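Glucose dehydrogenase (Serratia sp. FS14, PDB 7CDY) is a beta-propeller protein of the glucose/sorbosone dehydrogenase family, built around several antiparallel sheets and carrying a bound calcium ion. Local coordinates at residues Pro69-Ala72 and Ala73-Val77; Lys118-Gly122 and Asn123-Gly127; Ile220-Pro223 and Gly224-Tyr227; Arg310-Gly313 and Asp314-Glu317. All blocks are in the same frame, centred on the assembly; numbering follows the deposited sequence. Where two conformers were deposited one is given.

Interaction 1: Pro69-Ala72 and Ala73-Val77; sequences PDFA and ASRRV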
ATOM      1  N   PRO A  69       1.603  -2.269 -16.042  1.00 11.08           N
ATOM      2  CA  PRO A  69       2.688  -3.187 -16.421  1.00 12.71           C
ATOM      3  C   PRO A  69       3.246  -2.895 -17.801  1.00 12.59           C
ATOM      4  O   PRO A  69       4.457  -3.046 -18.019  1.00 15.08           O
ATOM      5  CB  PRO A  69       2.028  -4.573 -16.344  1.00 14.13           C
ATOM      6  CG  PRO A  69       0.878  -4.396 -15.391  1.00 15.88           C
ATOM      7  CD  PRO A  69       0.395  -2.983 -15.581  1.00 13.27           C
ATOM      8  N   ASP A  70       2.407  -2.419 -18.725  1.00 11.30           N
ATOM      9  CA  ASP A  70       2.828  -2.091 -20.083  1.00 11.72           C
ATOM     10  C   ASP A  70       3.110  -0.604 -20.282  1.00 12.37           C
ATOM     11  O   ASP A  70       2.944  -0.100 -21.399  1.00 12.09           O
ATOM     12  CB  ASP A  70       1.819  -2.601 -21.118  1.00 13.04           C
ATOM     13  CG  ASP A  70       0.472  -1.893 -21.039  1.00 15.94           C
ATOM     14  OD1 ASP A  70       0.284  -1.019 -20.169  1.00 14.88           O
ATOM     15  OD2 ASP A  70      -0.420  -2.204 -21.866  1.00 16.75           O
ATOM     16  N   PHE A  71       3.567   0.094 -19.233  1.00 11.90           N
ATOM     17  CA  PHE A  71       3.805   1.535 -19.318  1.00 11.07           C
ATOM     18  C   PHE A  71       4.684   1.916 -20.508  1.00 12.32           C
ATOM     19  O   PHE A  71       4.457   2.952 -21.137  1.00 11.16           O
ATOM     20  CB  PHE A  71       4.420   2.055 -18.008  1.00 11.59           C
ATOM     21  CG  PHE A  71       4.789   3.525 -18.051  1.00  9.93           C
ATOM     22  CD1 PHE A  71       6.008   3.938 -18.571  1.00 11.08           C
ATOM     23  CD2 PHE A  71       3.899   4.491 -17.610  1.00  9.83           C
ATOM     24  CE1 PHE A  71       6.334   5.288 -18.658  1.00 12.29           C
ATOM     25  CE2 PHE A  71       4.220   5.852 -17.680  1.00 10.04           C
ATOM     26  CZ  PHE A  71       5.441   6.245 -18.212  1.00 11.68           C
ATOM     27  N   ALA A  72       5.714   1.120 -20.809  1.00 12.30           N
ATOM     28  CA  ALA A  72       6.599   1.465 -21.920  1.00 14.70           C
ATOM     29  C   ALA A  72       5.805   1.710 -23.196  1.00 13.30           C
ATOM     30  O   ALA A  72       6.122   2.621 -23.973  1.00 15.51           O
ATOM     31  CB  ALA A  72       7.634   0.362 -22.137  1.00 18.53           C
ATOM     32  N   ALA A  73       4.752   0.928 -23.411  1.00 12.29           N
ATOM     33  CA  ALA A  73       3.856   1.103 -24.546  1.00 12.52           C
ATOM     34  C   ALA A  73       2.756   2.133 -24.281  1.00 11.99           C
ATOM     35  O   ALA A  73       2.569   3.061 -25.075  1.00 11.94           O
ATOM     36  CB  ALA A  73       3.242  -0.249 -24.931  1.00 14.44           C
ATOM     37  N   SER A  74       2.023   2.003 -23.165  1.00 11.86           N
ATOM     38  CA  SER A  74       0.791   2.770 -22.965  1.00  9.55           C
ATOM     39  C   SER A  74       0.999   4.088 -22.227  1.00  9.10           C
ATOM     40  O   SER A  74       0.140   4.973 -22.316  1.00 10.31           O
ATOM     41  CB  SER A  74      -0.185   1.981 -22.076  1.00  9.66           C
ATOM     42  OG  SER A  74       0.423   1.752 -20.791  1.00 10.99           O
ATOM     43  N   ARG A  75       2.100   4.215 -21.491  1.00  8.91           N
ATOM     44  CA  ARG A  75       2.344   5.334 -20.583  1.00 10.21           C
ATOM     45  C   ARG A  75       1.219   5.523 -19.567  1.00  9.78           C
ATOM     46  O   ARG A  75       1.060   6.603 -18.994  1.00  9.79           O
ATOM     47  CB  ARG A  75       2.702   6.627 -21.326  1.00 10.33           C
ATOM     48  CG  ARG A  75       3.953   6.448 -22.185  1.00 11.32           C
ATOM     49  CD  ARG A  75       4.445   7.748 -22.810  1.00 12.15           C
ATOM     50  NE  ARG A  75       4.841   8.748 -21.812  1.00 11.10           N
ATOM     51  CZ  ARG A  75       5.997   8.765 -21.158  1.00 13.13           C
ATOM     52  NH1 ARG A  75       6.913   7.822 -21.349  1.00 13.88           N
ATOM     53  NH2 ARG A  75       6.226   9.748 -20.294  1.00 13.45           N
ATOM     54  N   ARG A  76       0.446   4.477 -19.300  1.00  9.23           N
ATOM     55  CA  ARG A  76      -0.670   4.585 -18.372  1.00  9.19           C
ATOM     56  C   ARG A  76      -0.177   4.566 -16.926  1.00  8.38           C
ATOM     57  O   ARG A  76       0.674   3.755 -16.559  1.00  9.20           O
ATOM     58  CB  ARG A  76      -1.640   3.424 -18.608  1.00  9.76           C
ATOM     59  CG  ARG A  76      -2.824   3.433 -17.667  1.00 11.02           C
ATOM     60  CD  ARG A  76      -3.847   2.373 -18.036  1.00 11.45           C
ATOM     61  NE  ARG A  76      -4.473   2.644 -19.326  1.00 13.05           N
ATOM     62  CZ  ARG A  76      -5.419   1.883 -19.860  1.00 16.06           C
ATOM     63  NH1 ARG A  76      -5.836   0.800 -19.215  1.00 15.32           N
ATOM     64  NH2 ARG A  76      -5.928   2.212 -21.038  1.00 14.96           N
ATOM     65  N   VAL A  77      -0.729   5.469 -16.119  1.00  8.66           N
ATOM     66  CA  VAL A  77      -0.358   5.614 -14.713  1.00  9.08           C
ATOM     67  C   VAL A  77      -1.633   5.573 -13.882  1.00  8.55           C
ATOM     68  O   VAL A  77      -2.535   6.397 -14.077  1.00  9.36           O
ATOM     69  CB  VAL A  77       0.415   6.916 -14.445  1.00  9.57           C
ATOM     70  CG1 VAL A  77       0.738   7.030 -12.954  1.00 10.26           C
ATOM     71  CG2 VAL A  77       1.695   6.934 -15.266  1.00 11.08           C
TER
HETATM   72  O   HOH W   1       7.075   5.299 -22.940  1.00 20.56           O

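Interaction 2: Lys118-Gly122 and Asn123-Gly127; sequences KLSVG and NHFGG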
ATOM      1  N   LYS A 118     -18.724   6.147   1.488  1.00 12.18           N
ATOM      2  CA  LYS A 118     -17.624   6.964   1.984  1.00 12.85           C
ATOM      3  C   LYS A 118     -17.862   7.230   3.466  1.00 13.44           C
ATOM      4  O   LYS A 118     -18.863   7.858   3.830  1.00 15.54           O
ATOM      5  CB  LYS A 118     -17.549   8.278   1.206  1.00 12.13           C
ATOM      6  CG  LYS A 118     -17.137   8.148  -0.253  1.00 13.57           C
ATOM      7  CD  LYS A 118     -17.243   9.502  -0.955  1.00 13.14           C
ATOM      8  CE  LYS A 118     -16.831   9.435  -2.418  1.00 16.20           C
ATOM      9  NZ  LYS A 118     -15.349   9.306  -2.547  1.00 14.76           N
ATOM     10  N   LEU A 119     -16.954   6.747   4.329  1.00 11.77           N
ATOM     11  CA  LEU A 119     -17.152   6.867   5.766  1.00 12.63           C
ATOM     12  C   LEU A 119     -16.001   7.525   6.511  1.00 12.73           C
ATOM     13  O   LEU A 119     -16.090   7.673   7.735  1.00 15.45           O
ATOM     14  CB  LEU A 119     -17.409   5.490   6.397  1.00 13.30           C
ATOM     15  CG  LEU A 119     -18.646   4.741   5.890  1.00 13.54           C
ATOM     16  CD1 LEU A 119     -18.717   3.345   6.492  1.00 14.88           C
ATOM     17  CD2 LEU A 119     -19.926   5.508   6.200  1.00 16.35           C
ATOM     18  N   SER A 120     -14.925   7.908   5.833  1.00 11.16           N
ATOM     19  CA  SER A 120     -13.757   8.431   6.520  1.00 12.01           C
ATOM     20  C   SER A 120     -13.866   9.928   6.781  1.00 11.04           C
ATOM     21  O   SER A 120     -14.413  10.682   5.971  1.00 12.90           O
ATOM     22  CB  SER A 120     -12.494   8.183   5.689  1.00 11.21           C
ATOM     23  OG  SER A 120     -11.339   8.610   6.384  1.00 10.60           O
ATOM     24  N   VAL A 121     -13.303  10.355   7.911  1.00 13.28           N
ATOM     25  CA  VAL A 121     -13.042  11.763   8.187  1.00 13.65           C
ATOM     26  C   VAL A 121     -11.547  12.034   8.291  1.00 15.17           C
ATOM     27  O   VAL A 121     -11.127  13.034   8.886  1.00 18.84           O
ATOM     28  CB  VAL A 121     -13.821  12.289   9.408  1.00 16.41           C
ATOM     29  CG1 VAL A 121     -15.317  12.123   9.185  1.00 19.72           C
ATOM     30  CG2 VAL A 121     -13.378  11.571  10.671  1.00 18.96           C
ATOM     31  N   GLY A 122     -10.729  11.155   7.721  1.00 13.21           N
ATOM     32  CA  GLY A 122      -9.298  11.368   7.696  1.00 13.07           C
ATOM     33  C   GLY A 122      -8.447  10.132   7.912  1.00 12.49           C
ATOM     34  O   GLY A 122      -7.245  10.158   7.638  1.00 14.04           O
ATOM     35  N   ASN A 123      -9.043   9.044   8.392  1.00 11.97           N
ATOM     36  CA  ASN A 123      -8.278   7.853   8.734  1.00 12.41           C
ATOM     37  C   ASN A 123      -8.681   6.627   7.913  1.00 10.32           C
ATOM     38  O   ASN A 123      -9.819   6.507   7.444  1.00 12.30           O
ATOM     39  CB  ASN A 123      -8.390   7.533  10.238  1.00 14.64           C
ATOM     40  CG  ASN A 123      -7.661   8.549  11.099  1.00 19.36           C
ATOM     41  OD1 ASN A 123      -6.430   8.616  11.092  1.00 26.70           O
ATOM     42  ND2 ASN A 123      -8.418   9.355  11.833  1.00 24.12           N
ATOM     43  N   HIS A 124      -7.712   5.727   7.731  1.00 11.64           N
ATOM     44  CA  HIS A 124      -7.925   4.346   7.266  1.00  8.91           C
ATOM     45  C   HIS A 124      -8.484   4.277   5.843  1.00  9.87           C
ATOM     46  O   HIS A 124      -9.532   3.680   5.573  1.00 10.14           O
ATOM     47  CB  HIS A 124      -8.773   3.529   8.241  1.00  9.72           C
ATOM     48  CG  HIS A 124      -8.127   3.325   9.576  1.00  9.40           C
ATOM     49  ND1 HIS A 124      -8.665   2.489  10.527  1.00 11.33           N
ATOM     50  CD2 HIS A 124      -6.985   3.820  10.112  1.00 11.48           C
ATOM     51  CE1 HIS A 124      -7.899   2.490  11.605  1.00 12.03           C
ATOM     52  NE2 HIS A 124      -6.870   3.289  11.378  1.00 12.67           N
ATOM     53  N   PHE A 125      -7.744   4.890   4.919  1.00  8.70           N
ATOM     54  CA  PHE A 125      -8.035   4.760   3.501  1.00  9.30           C
ATOM     55  C   PHE A 125      -7.413   3.512   2.895  1.00  8.82           C
ATOM     56  O   PHE A 125      -7.853   3.070   1.828  1.00 11.37           O
ATOM     57  CB  PHE A 125      -7.531   6.006   2.764  1.00  8.86           C
ATOM     58  CG  PHE A 125      -8.285   7.262   3.126  1.00  9.38           C
ATOM     59  CD1 PHE A 125      -9.541   7.493   2.580  1.00 10.38           C
ATOM     60  CD2 PHE A 125      -7.772   8.190   4.033  1.00  9.66           C
ATOM     61  CE1 PHE A 125     -10.264   8.625   2.904  1.00 10.98           C
ATOM     62  CE2 PHE A 125      -8.505   9.328   4.373  1.00 10.01           C
ATOM     63  CZ  PHE A 125      -9.741   9.549   3.799  1.00 10.37           C
ATOM     64  N   GLY A 126      -6.401   2.937   3.536  1.00  9.92           N
ATOM     65  CA  GLY A 126      -5.589   1.952   2.833  1.00 10.69           C
ATOM     66  C   GLY A 126      -4.889   2.640   1.678  1.00 10.50           C
ATOM     67  O   GLY A 126      -4.233   3.678   1.848  1.00 13.55           O
ATOM     68  N   GLY A 127      -5.037   2.100   0.473  1.00  9.57           N
ATOM     69  CA  GLY A 127      -4.611   2.804  -0.725  1.00 10.40           C
ATOM     70  C   GLY A 127      -3.537   2.122  -1.537  1.00  9.63           C
ATOM     71  O   GLY A 127      -3.270   2.567  -2.666  1.00 10.40           O
TER
HETATM   72  O   HOH W   2     -11.804   8.454   9.560  1.00 13.71           O

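Interaction 3: Ile220-Pro223 and Gly224-Tyr227; sequences IPLP and GKNY. With CA (calcium ion), chain D.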
ATOM      1  N   ILE A 220      -1.355 -13.466   3.796  1.00 10.17           N
ATOM      2  CA  ILE A 220      -1.435 -13.908   2.400  1.00 11.52           C
ATOM      3  C   ILE A 220      -2.915 -14.077   2.071  1.00 11.35           C
ATOM      4  O   ILE A 220      -3.498 -15.133   2.357  1.00 13.25           O
ATOM      5  CB  ILE A 220      -0.653 -15.210   2.146  1.00 11.64           C
ATOM      6  CG1 ILE A 220       0.815 -15.075   2.559  1.00 14.47           C
ATOM      7  CG2 ILE A 220      -0.761 -15.630   0.677  1.00 12.93           C
ATOM      8  CD1 ILE A 220       1.592 -16.403   2.505  1.00 15.09           C
ATOM      9  N   PRO A 221      -3.576 -13.070   1.510  1.00 10.77           N
ATOM     10  CA  PRO A 221      -5.049 -13.094   1.451  1.00 11.07           C
ATOM     11  C   PRO A 221      -5.582 -14.028   0.375  1.00 11.95           C
ATOM     12  O   PRO A 221      -5.256 -13.894  -0.808  1.00 11.39           O
ATOM     13  CB  PRO A 221      -5.419 -11.642   1.142  1.00 11.57           C
ATOM     14  CG  PRO A 221      -4.158 -11.061   0.544  1.00 19.45           C
ATOM     15  CD  PRO A 221      -3.010 -11.754   1.176  1.00 11.79           C
ATOM     16  N   LEU A 222      -6.435 -14.942   0.789  1.00 11.08           N
ATOM     17  CA  LEU A 222      -7.077 -15.911  -0.085  1.00 12.13           C
ATOM     18  C   LEU A 222      -8.494 -15.468  -0.447  1.00 11.75           C
ATOM     19  O   LEU A 222      -9.166 -14.794   0.339  1.00 10.78           O
ATOM     20  CB  LEU A 222      -7.125 -17.271   0.619  1.00 13.16           C
ATOM     21  CG  LEU A 222      -5.762 -17.837   1.015  1.00 14.07           C
ATOM     22  CD1 LEU A 222      -5.927 -19.144   1.781  1.00 16.95           C
ATOM     23  CD2 LEU A 222      -4.890 -18.042  -0.216  1.00 19.22           C
ATOM     24  N   PRO A 223      -8.981 -15.830  -1.638  1.00 10.98           N
ATOM     25  CA  PRO A 223     -10.266 -15.291  -2.111  1.00 10.97           C
ATOM     26  C   PRO A 223     -11.438 -15.778  -1.273  1.00 10.55           C
ATOM     27  O   PRO A 223     -11.580 -16.977  -1.005  1.00 13.56           O
ATOM     28  CB  PRO A 223     -10.356 -15.796  -3.560  1.00 13.45           C
ATOM     29  CG  PRO A 223      -9.447 -16.994  -3.610  1.00 13.82           C
ATOM     30  CD  PRO A 223      -8.330 -16.691  -2.642  1.00 12.29           C
ATOM     31  N   GLY A 224     -12.259 -14.838  -0.842  1.00 10.60           N
ATOM     32  CA  GLY A 224     -13.455 -15.104  -0.036  1.00 11.10           C
ATOM     33  C   GLY A 224     -13.153 -15.276   1.449  1.00 11.56           C
ATOM     34  O   GLY A 224     -14.053 -15.463   2.155  1.00 13.82           O
ATOM     35  N   LYS A 225     -11.902 -15.173   1.852  1.00 10.78           N
ATOM     36  CA  LYS A 225     -11.521 -15.386   3.270  1.00 10.61           C
ATOM     37  C   LYS A 225     -11.627 -14.100   4.107  1.00  9.94           C
ATOM     38  O   LYS A 225     -11.481 -13.007   3.615  1.00 10.08           O
ATOM     39  CB  LYS A 225     -10.107 -15.959   3.347  1.00 13.70           C
ATOM     40  CG  LYS A 225     -10.000 -17.469   3.367  1.00 21.07           C
ATOM     41  CD  LYS A 225     -10.634 -18.144   2.267  1.00 23.27           C
ATOM     42  CE  LYS A 225     -10.311 -19.631   2.381  1.00 23.53           C
ATOM     43  NZ  LYS A 225     -11.325 -20.454   1.706  1.00 35.37           N
ATOM     44  N   ASN A 226     -11.875 -14.331   5.368  1.00  9.76           N
ATOM     45  CA  ASN A 226     -12.066 -13.311   6.420  1.00  9.94           C
ATOM     46  C   ASN A 226     -10.777 -13.208   7.239  1.00 10.34           C
ATOM     47  O   ASN A 226     -10.463 -14.151   7.887  1.00 10.54           O
ATOM     48  CB  ASN A 226     -13.242 -13.764   7.283  1.00 10.77           C
ATOM     49  CG  ASN A 226     -13.712 -12.703   8.242  1.00 11.07           C
ATOM     50  OD1 ASN A 226     -12.995 -11.787   8.545  1.00 10.88           O
ATOM     51  ND2 ASN A 226     -14.902 -12.868   8.762  1.00 11.43           N
ATOM     52  N   TYR A 227     -10.157 -12.033   7.290  1.00  9.13           N
ATOM     53  CA  TYR A 227      -8.886 -11.756   8.022  1.00  8.80           C
ATOM     54  C   TYR A 227      -9.150 -11.294   9.473  1.00  9.68           C
ATOM     55  O   TYR A 227      -8.275 -10.970  10.225  1.00  9.67           O
ATOM     56  CB  TYR A 227      -7.851 -11.059   7.120  1.00 10.16           C
ATOM     57  CG  TYR A 227      -7.427 -12.061   6.083  1.00  9.38           C
ATOM     58  CD1 TYR A 227      -8.196 -12.297   4.962  1.00  9.45           C
ATOM     59  CD2 TYR A 227      -6.386 -12.915   6.340  1.00 12.09           C
ATOM     60  CE1 TYR A 227      -7.914 -13.340   4.107  1.00 11.41           C
ATOM     61  CE2 TYR A 227      -6.083 -13.949   5.485  1.00 10.48           C
ATOM     62  CZ  TYR A 227      -6.864 -14.178   4.381  1.00 11.34           C
ATOM     63  OH  TYR A 227      -6.588 -15.244   3.606  1.00 12.47           O
TER
HETATM   64 CA    CA D 402      -6.289 -10.121  11.045  1.00  9.49          CA
HETATM   65  O   HOH W   3     -10.095 -19.296  -1.018  1.00 25.04           O
HETATM   66  O   HOH W   4     -13.313 -19.038   0.193  1.00 33.04           O
HETATM   67  O   HOH W   5      -7.377  -8.606  12.565  1.00 10.59           O
HETATM   68  O   HOH W   6      -6.976  -8.500   9.390  1.00  9.21           O
HETATM   69  O   HOH W   7      -6.669 -11.672  12.792  1.00 11.52           O
HETATM   70  O   HOH W   8      -5.294 -12.000   9.809  1.00 10.16           O

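Interaction 4: Arg310-Gly313 and Asp314-Glu317; sequences RLLG and DRGE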
ATOM      1  N   ARG A 310      16.291  -5.782  11.831  1.00 12.47           N
ATOM      2  CA  ARG A 310      15.982  -4.358  11.857  1.00 13.25           C
ATOM      3  C   ARG A 310      17.168  -3.580  11.306  1.00 11.61           C
ATOM      4  O   ARG A 310      18.313  -3.809  11.719  1.00 14.32           O
ATOM      5  CB  ARG A 310      15.684  -3.890  13.291  1.00 13.86           C
ATOM      6  CG  ARG A 310      14.480  -4.549  13.955  1.00 13.50           C
ATOM      7  CD  ARG A 310      13.222  -4.402  13.103  1.00 13.87           C
ATOM      8  NE  ARG A 310      12.013  -4.869  13.775  1.00 16.05           N
ATOM      9  CZ  ARG A 310      11.295  -4.124  14.606  1.00 16.12           C
ATOM     10  NH1 ARG A 310      11.681  -2.883  14.881  1.00 18.61           N
ATOM     11  NH2 ARG A 310      10.194  -4.623  15.158  1.00 17.22           N
ATOM     12  N   LEU A 311      16.891  -2.639  10.404  1.00 11.64           N
ATOM     13  CA  LEU A 311      17.887  -1.784   9.778  1.00 10.79           C
ATOM     14  C   LEU A 311      17.462  -0.331   9.942  1.00 12.38           C
ATOM     15  O   LEU A 311      16.278  -0.031  10.102  1.00 11.60           O
ATOM     16  CB  LEU A 311      18.041  -2.091   8.267  1.00 15.57           C
ATOM     17  CG  LEU A 311      18.417  -3.516   7.850  1.00 18.75           C
ATOM     18  CD1 LEU A 311      17.201  -4.438   7.843  1.00 23.56           C
ATOM     19  CD2 LEU A 311      19.045  -3.494   6.466  1.00 28.74           C
ATOM     20  N   LEU A 312      18.430   0.573   9.879  1.00 11.22           N
ATOM     21  CA  LEU A 312      18.208   2.048   9.869  1.00 12.48           C
ATOM     22  C   LEU A 312      17.610   2.571  11.176  1.00 12.12           C
ATOM     23  O   LEU A 312      17.195   3.670  11.205  1.00 12.73           O
ATOM     24  CB  LEU A 312      17.303   2.458   8.698  1.00 12.65           C
ATOM     25  CG  LEU A 312      17.632   1.905   7.317  1.00 15.17           C
ATOM     26  CD1 LEU A 312      16.732   2.520   6.259  1.00 17.12           C
ATOM     27  CD2 LEU A 312      19.082   2.117   6.951  1.00 18.76           C
ATOM     28  N   GLY A 313      17.747   1.820  12.261  1.00 13.25           N
ATOM     29  CA  GLY A 313      17.189   2.231  13.569  1.00 14.18           C
ATOM     30  C   GLY A 313      17.857   3.445  14.212  1.00 12.44           C
ATOM     31  O   GLY A 313      17.303   3.934  15.134  1.00 15.36           O
ATOM     32  N   ASP A 314      19.016   3.856  13.755  0.50 12.76           N
ATOM     33  CA  ASP A 314      19.725   5.037  14.300  0.50 15.78           C
ATOM     34  C   ASP A 314      19.489   6.265  13.410  0.50 16.13           C
ATOM     35  O   ASP A 314      19.927   7.332  13.794  0.50 18.00           O
ATOM     36  CB  ASP A 314      21.220   4.756  14.226  0.50 17.87           C
ATOM     37  CG  ASP A 314      21.639   4.642  12.770  0.50 26.92           C
ATOM     38  OD1 ASP A 314      21.111   3.799  12.081  0.50 23.42           O
ATOM     39  OD2 ASP A 314      22.441   5.447  12.345  0.50 40.21           O
ATOM     40  N   ARG A 315      18.630   6.171  12.401  1.00 13.09           N
ATOM     41  CA  ARG A 315      18.481   7.325  11.521  1.00 14.95           C
ATOM     42  C   ARG A 315      17.318   8.236  11.889  1.00 11.62           C
ATOM     43  O   ARG A 315      17.320   9.411  11.496  1.00 16.04           O
ATOM     44  CB  ARG A 315      18.394   6.875  10.061  1.00 15.77           C
ATOM     45  CG  ARG A 315      19.709   6.280   9.566  1.00 19.81           C
ATOM     46  CD  ARG A 315      19.607   5.807   8.132  1.00 21.40           C
ATOM     47  NE  ARG A 315      19.021   6.834   7.283  1.00 20.09           N
ATOM     48  CZ  ARG A 315      19.715   7.771   6.647  1.00 21.18           C
ATOM     49  NH1 ARG A 315      21.042   7.804   6.739  1.00 21.06           N
ATOM     50  NH2 ARG A 315      19.082   8.673   5.914  1.00 23.07           N
ATOM     51  N   GLY A 316      16.334   7.741  12.632  1.00 12.05           N
ATOM     52  CA  GLY A 316      15.270   8.607  13.097  1.00 13.78           C
ATOM     53  C   GLY A 316      14.252   8.998  12.049  1.00 12.51           C
ATOM     54  O   GLY A 316      13.550   9.993  12.239  1.00 14.25           O
ATOM     55  N   GLU A 317      14.130   8.230  10.965  1.00 12.18           N
ATOM     56  CA  GLU A 317      13.205   8.535   9.881  1.00 12.55           C
ATOM     57  C   GLU A 317      12.065   7.522   9.840  1.00 11.60           C
ATOM     58  O   GLU A 317      12.291   6.309   9.926  1.00 11.39           O
ATOM     59  CB  GLU A 317      13.958   8.576   8.551  1.00 13.70           C
ATOM     60  CG  GLU A 317      14.970   9.721   8.509  1.00 16.80           C
ATOM     61  CD  GLU A 317      15.912   9.695   7.315  1.00 18.32           C
ATOM     62  OE1 GLU A 317      16.264  10.794   6.830  1.00 21.00           O
ATOM     63  OE2 GLU A 317      16.325   8.611   6.873  1.00 18.83           O
TER
HETATM   64  O   HOH W   9      15.102   5.573  10.053  1.00 13.01           O
HETATM   65  O   HOH W  10      15.293   5.483  13.880  1.00 14.27           O

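Interaction 1: Pro69-Ala72 and Ala73-Val77
The aromatic ring of Phe71 lies against the backbone and side chain of Arg75, one short helical turn later. Arg75 CA sits over one ring face, 3.7 Å from the centroid of the Phe71 ring, a CH-pi contact displaced toward the rim. The Arg75 chain then bends at its third torsion (62°) and brings the guanidinium back past the ring, its plane turned 58° from that of the phenyl group, with Phe71 CZ under one guanidinium face. At the ring edge, and in its plane, is Arg76 O, 3.5 Å from Phe71 CD2; Val77 CG2 touches Phe71 CE2 at 3.7 Å nearby.

Nearer the start of the helix, Ser74 OG donates to Asp70 OD1 at 2.8 Å, reaching the carboxylate from above its plane. The same hydroxyl oxygen accepts from Arg76 N (3.1 Å), an ST turn that carries the chain from helix 71-74 into strand 76-84. Asp70 O takes both Ala73 N and Ser74 N, while Arg75 N reaches Phe71 O at 2.7 Å.

A water links Ala72 O to Arg75 NH1, and the rest of the guanidinium is spoken for by Leu99 O, Ser100 O and Asp103. With its guanidinium tied at several points, Arg75 probably keeps a fixed pose beside the ring, and Ser74 is used as donor and acceptor at once, which should limit the rotation of its hydroxyl.

Interaction 2: Lys118-Gly122 and Asn123-Gly127
Asn123 is met first through its backbone: Ser120 OG donates to Asn123 O at 2.8 Å, approaching 30° out of the carbonyl plane. The hydroxyl comes from a serine whose OG is turned anti to the backbone N (chi1 -176°), which turns it into the bend of the chain, where it also accepts from Gly122 N at 2.9 Å. That second bond, nearly straight at 164°, makes an ST turn. The N-H of Asn123 goes to a water, 3.1 Å from Asn123 N, which also accepts from Val121 N and so spans the bend. Just before it, Gly122 has a positive phi, a backbone conformation in which a side chain would collide with the carbonyl oxygen of Val121.

The His124 side chain takes little part in the bend, and its ND1 is hydrogen-bonded to Glu143. Phe125 follows, and its ring returns to the first half of the loop: Phe125 CZ comes to 3.2 Å from Ser120 OG and Phe125 CE1 also touches Ser120 CB, while Phe125 CE2 approaches Gly122 O at 3.6 Å. Gly126 and Gly127 then lead on toward strand 129-131, Gly126 N bonding to Asn192 and Gly127 O to Ser80.

Ser120 and its neighbour Leu119 form a classic beta bulge opposite Ala90. The hydroxyl of the buried Ser120 is thus used both as donor and as acceptor, which probably fixes its rotation and closes the bend, and the phenyl ring packed beside it probably shields these bonds from solvent.

Interaction 3: Ile220-Pro223 and Gly224-Tyr227
A type II beta turn from Leu222 to Lys225 reverses the chain just ahead of a calcium site, and the contact is closed by Tyr227 reaching back across that turn. Lys225 N bonds to Leu222 O at 3.1 Å. Gly224, with phi 82°, occupies the turn position where a CB would clash with Pro223 O.

Tyr227 directs its hydroxyl at the backbone ahead of the turn. With CG anti to its own carbonyl carbon (chi1 -68°), the ring runs back toward Pro221, and Tyr227 OH accepts from Leu222 N at 2.8 Å in a nearly straight bond (164°). Pro221 CA lies 3.4 Å from Tyr227 OH, while Leu222 CB passes close to the same oxygen, the Leu222 and Tyr227 side chains crossing at about a right angle. Within the turn, the Lys225 chain bends at its second torsion and passes Leu222 CB. Its ammonium shares a water with Pro223 O, at 2.9 Å from Lys225 NZ; a second water also donates to Pro223 O but is held only weakly by Lys225 NZ.

At the other end of the tyrosine, Tyr227 O binds calcium at 2.3 Å. Four waters are also ligands, and Glu217 of strand 216-219 binds the same ion. The turn leaves strand 216-219 and leans on strand 185-187: Trp186 donates its indole N-H to Pro221 O, Pro223 packs on Trp186, and the Tyr227 ring meets Ser187 and, nearly parallel, the ring of His190.

Interaction 4: Arg310-Gly313 and Asp314-Glu317
Apolar contact joins Leu312 and Arg315, whose side chains run side by side and point the same way; Leu312 CD2 meets Arg315 CD at 3.9 Å. The methylene part of the arginine thus lies along the leucine, which is buried against Leu295 and Leu332, and a bend at the third torsion (49°) then turns the guanidinium away from the leucine toward Glu317.

Among backbone bonds, Arg315 N donates to Leu312 O at 3.1 Å. This closes a type I beta turn from Leu312 to Arg315, at the exit of strand 304-311, in the connection leading to strand 319-324 of the next sheet of the propeller. Leu312 enters it with positive phi (66°).

Water extends the turn: one molecule accepts from Glu317 N at 3.0 Å and lies 3.1 Å from Leu312 O, while another accepts from Gly316 N at 2.8 Å and lies near Gly313 O, to which it may donate weakly.

Charge pairing within 314-317 joins Arg315 and Glu317. Arg315 NH2 forms a salt bridge with Glu317 OE2 at 2.9 Å, meeting the carboxylate on its syn side, and Arg315 NE adds a weak bond to the same oxygen. Both side chains also touch Leu342 of strand 339-345.

How the interactions relate
The four contacts follow one another along the chain without touching, each a local bend at or between strands of the propeller. Interaction 3 alone carries a calcium ligand. Interaction 2 is its closest companion, with centres about 21 Å apart and nearest atoms about 13 Å; the side chain of His124 also lies about 13 Å from the calcium ion. Interaction 1 approaches interaction 2 to about 12 Å between nearest atoms, although their centres are about 29 Å apart. Interaction 4 lies about 35 Å, centre to centre, from interaction 1. Interactions 1 and 2 each contain an ST turn, whereas interactions 3 and 4 are closed by beta turns.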